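Local coordinates for putative capsular polysaccharide biosynthesis protein (Streptococcus pneumoniae serotype 4, PDB 6EWJ) that probably acts as a pyridoxal phosphate-dependent sugar aminotransferase of the DegT/DnrJ/EryC1 family, serving teichoic acid biosynthesis in the pneumococcus, at residues Val204-Thr209 with Ser317-Ile322. Residues are numbered along the deposited sequence; the frame is centred on the assembly and turned at random.
Sequences VKNFTT and SRHLYI
A single water oxygen is gripped twice: Lys205 NZ donates to it over 2.8 Å, and His319 NE2 bonds to the same oxygen at 2.6 Å, so the water bridges amine and imidazole. At the other nitrogen of the ring, His319 ND1 donates to Asn206 OD1 over 2.8 Å. The ring gets there because CG lies anti to the backbone N (chi1 174°). OD1 sits at the ring edge, close to its plane, yet the N-H reaches it from above the carbonyl plane, with amide and ring planes 59° apart. Asparagine suits this place since its short, flat amide presents an acceptor and a donor together: while OD1 receives the histidine, Asn206 ND2 makes a weak, bent bond to the backbone Ser317 O at 2.8 Å (N-H...O angle 122°). The two bonds limit how the amide can turn and tie the loop between strands 196-200 and 213-217 to the turn that leads into strand 321-325. Tyr281 and Arg288 of helix 268-299 also touch this asparagine.

Lys205, the predicted attachment point of pyridoxal phosphate, carries no cofactor here. Its chain bends at chi2 and then runs extended, crossing the ring obliquely with Lys205 CE 3.8 Å from His319 NE2. His179, a cofactor-binding residue, meets the His319 ring from outside the two segments.

By accepting from ND1, Asn206 OD1 keeps a proton on that nitrogen and restrains the ring's rotation; Lys205 NZ lies 4.3 Å from His319 NE2 and, if charged, would probably disfavour a doubly protonated ring beside the predicted catalytic lysine.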
# COMPACT_ATOMS: atom_id res chain seq x y z
N VAL A 204 -9.20 -11.34 -8.31
CA VAL A 204 -9.94 -12.58 -8.31
C VAL A 204 -11.31 -12.47 -7.59
O VAL A 204 -12.03 -13.47 -7.51
CB VAL A 204 -9.12 -13.79 -7.76
CG1 VAL A 204 -7.74 -13.86 -8.41
CG2 VAL A 204 -8.96 -13.79 -6.23
N LYS A 205 -11.68 -11.27 -7.12
CA LYS A 205 -12.92 -11.09 -6.35
C LYS A 205 -14.13 -10.76 -7.25
O LYS A 205 -13.96 -10.56 -8.48
CB LYS A 205 -12.70 -10.06 -5.23
CG LYS A 205 -12.59 -10.68 -3.87
CD LYS A 205 -11.36 -11.54 -3.76
CE LYS A 205 -11.20 -12.19 -2.44
NZ LYS A 205 -9.97 -13.00 -2.42
N ASN A 206 -15.36 -10.84 -6.71
CA ASN A 206 -16.55 -10.60 -7.53
C ASN A 206 -16.53 -9.23 -8.20
O ASN A 206 -17.02 -9.07 -9.32
CB ASN A 206 -17.84 -10.64 -6.72
CG ASN A 206 -18.31 -12.04 -6.39
OD1 ASN A 206 -17.51 -12.99 -6.42
ND2 ASN A 206 -19.59 -12.17 -5.99
N PHE A 207 -16.01 -8.25 -7.48
CA PHE A 207 -15.93 -6.82 -7.89
C PHE A 207 -14.45 -6.53 -7.81
O PHE A 207 -13.85 -6.74 -6.78
CB PHE A 207 -16.76 -6.01 -6.87
CG PHE A 207 -16.68 -4.49 -7.03
CD1 PHE A 207 -15.56 -3.77 -6.60
CD2 PHE A 207 -17.78 -3.79 -7.49
CE1 PHE A 207 -15.51 -2.37 -6.70
CE2 PHE A 207 -17.73 -2.42 -7.59
CZ PHE A 207 -16.60 -1.71 -7.22
N THR A 208 -13.84 -6.07 -8.91
CA THR A 208 -12.42 -5.94 -8.96
C THR A 208 -11.93 -4.57 -9.41
O THR A 208 -12.49 -3.94 -10.32
CB THR A 208 -11.75 -7.05 -9.80
OG1 THR A 208 -10.35 -7.06 -9.50
CG2 THR A 208 -11.95 -6.87 -11.25
N THR A 209 -10.87 -4.14 -8.76
CA THR A 209 -10.08 -3.02 -9.30
C THR A 209 -8.65 -3.48 -9.51
O THR A 209 -7.73 -2.65 -9.42
CB THR A 209 -10.18 -1.79 -8.34
OG1 THR A 209 -9.62 -2.10 -7.06
CG2 THR A 209 -11.59 -1.35 -8.18
N SER A 317 -23.40 -13.21 -2.00
CA SER A 317 -22.90 -12.66 -3.28
C SER A 317 -22.33 -13.71 -4.22
O SER A 317 -22.04 -13.41 -5.35
CB SER A 317 -21.84 -11.56 -3.03
OG SER A 317 -20.80 -12.07 -2.19
N ARG A 318 -22.14 -14.94 -3.71
CA ARG A 318 -21.77 -16.11 -4.50
C ARG A 318 -20.39 -15.94 -5.10
O ARG A 318 -20.21 -15.94 -6.35
CB ARG A 318 -22.82 -16.44 -5.54
CG ARG A 318 -24.16 -16.83 -4.89
CD ARG A 318 -25.25 -17.00 -5.91
NE ARG A 318 -26.52 -17.40 -5.30
CZ ARG A 318 -27.43 -16.58 -4.76
NH1 ARG A 318 -27.21 -15.25 -4.69
NH2 ARG A 318 -28.55 -17.09 -4.26
N HIS A 319 -19.44 -15.71 -4.21
CA HIS A 319 -18.01 -15.50 -4.61
C HIS A 319 -17.20 -16.79 -4.83
O HIS A 319 -16.51 -16.92 -5.84
CB HIS A 319 -17.30 -14.64 -3.56
CG HIS A 319 -15.84 -14.51 -3.83
ND1 HIS A 319 -15.36 -14.09 -5.04
CD2 HIS A 319 -14.78 -14.91 -3.11
CE1 HIS A 319 -14.05 -14.19 -5.04
NE2 HIS A 319 -13.67 -14.67 -3.87
N LEU A 320 -17.36 -17.76 -3.93
CA LEU A 320 -16.75 -19.10 -4.11
C LEU A 320 -17.77 -20.22 -4.04
O LEU A 320 -18.69 -20.20 -3.18
CB LEU A 320 -15.75 -19.35 -3.01
CG LEU A 320 -14.54 -18.38 -2.97
CD1 LEU A 320 -13.77 -18.65 -1.70
CD2 LEU A 320 -13.65 -18.50 -4.20
N TYR A 321 -17.60 -21.21 -4.91
CA TYR A 321 -18.37 -22.41 -4.81
C TYR A 321 -17.59 -23.48 -4.02
O TYR A 321 -16.96 -24.39 -4.57
CB TYR A 321 -18.81 -22.93 -6.17
CG TYR A 321 -19.99 -23.85 -6.07
CD1 TYR A 321 -21.26 -23.34 -5.82
CD2 TYR A 321 -19.85 -25.23 -6.18
CE1 TYR A 321 -22.35 -24.19 -5.70
CE2 TYR A 321 -20.95 -26.11 -6.10
CZ TYR A 321 -22.18 -25.57 -5.84
OH TYR A 321 -23.23 -26.40 -5.76
N ILE A 322 -17.70 -23.32 -2.72
CA ILE A 322 -17.10 -24.23 -1.75
C ILE A 322 -17.93 -25.52 -1.65
O ILE A 322 -19.18 -25.47 -1.47
CB ILE A 322 -16.93 -23.52 -0.39
CG1 ILE A 322 -15.90 -22.37 -0.60
CG2 ILE A 322 -16.56 -24.55 0.70
CD1 ILE A 322 -15.32 -21.68 0.62
O HOH W 1 -11.11 -15.19 -3.74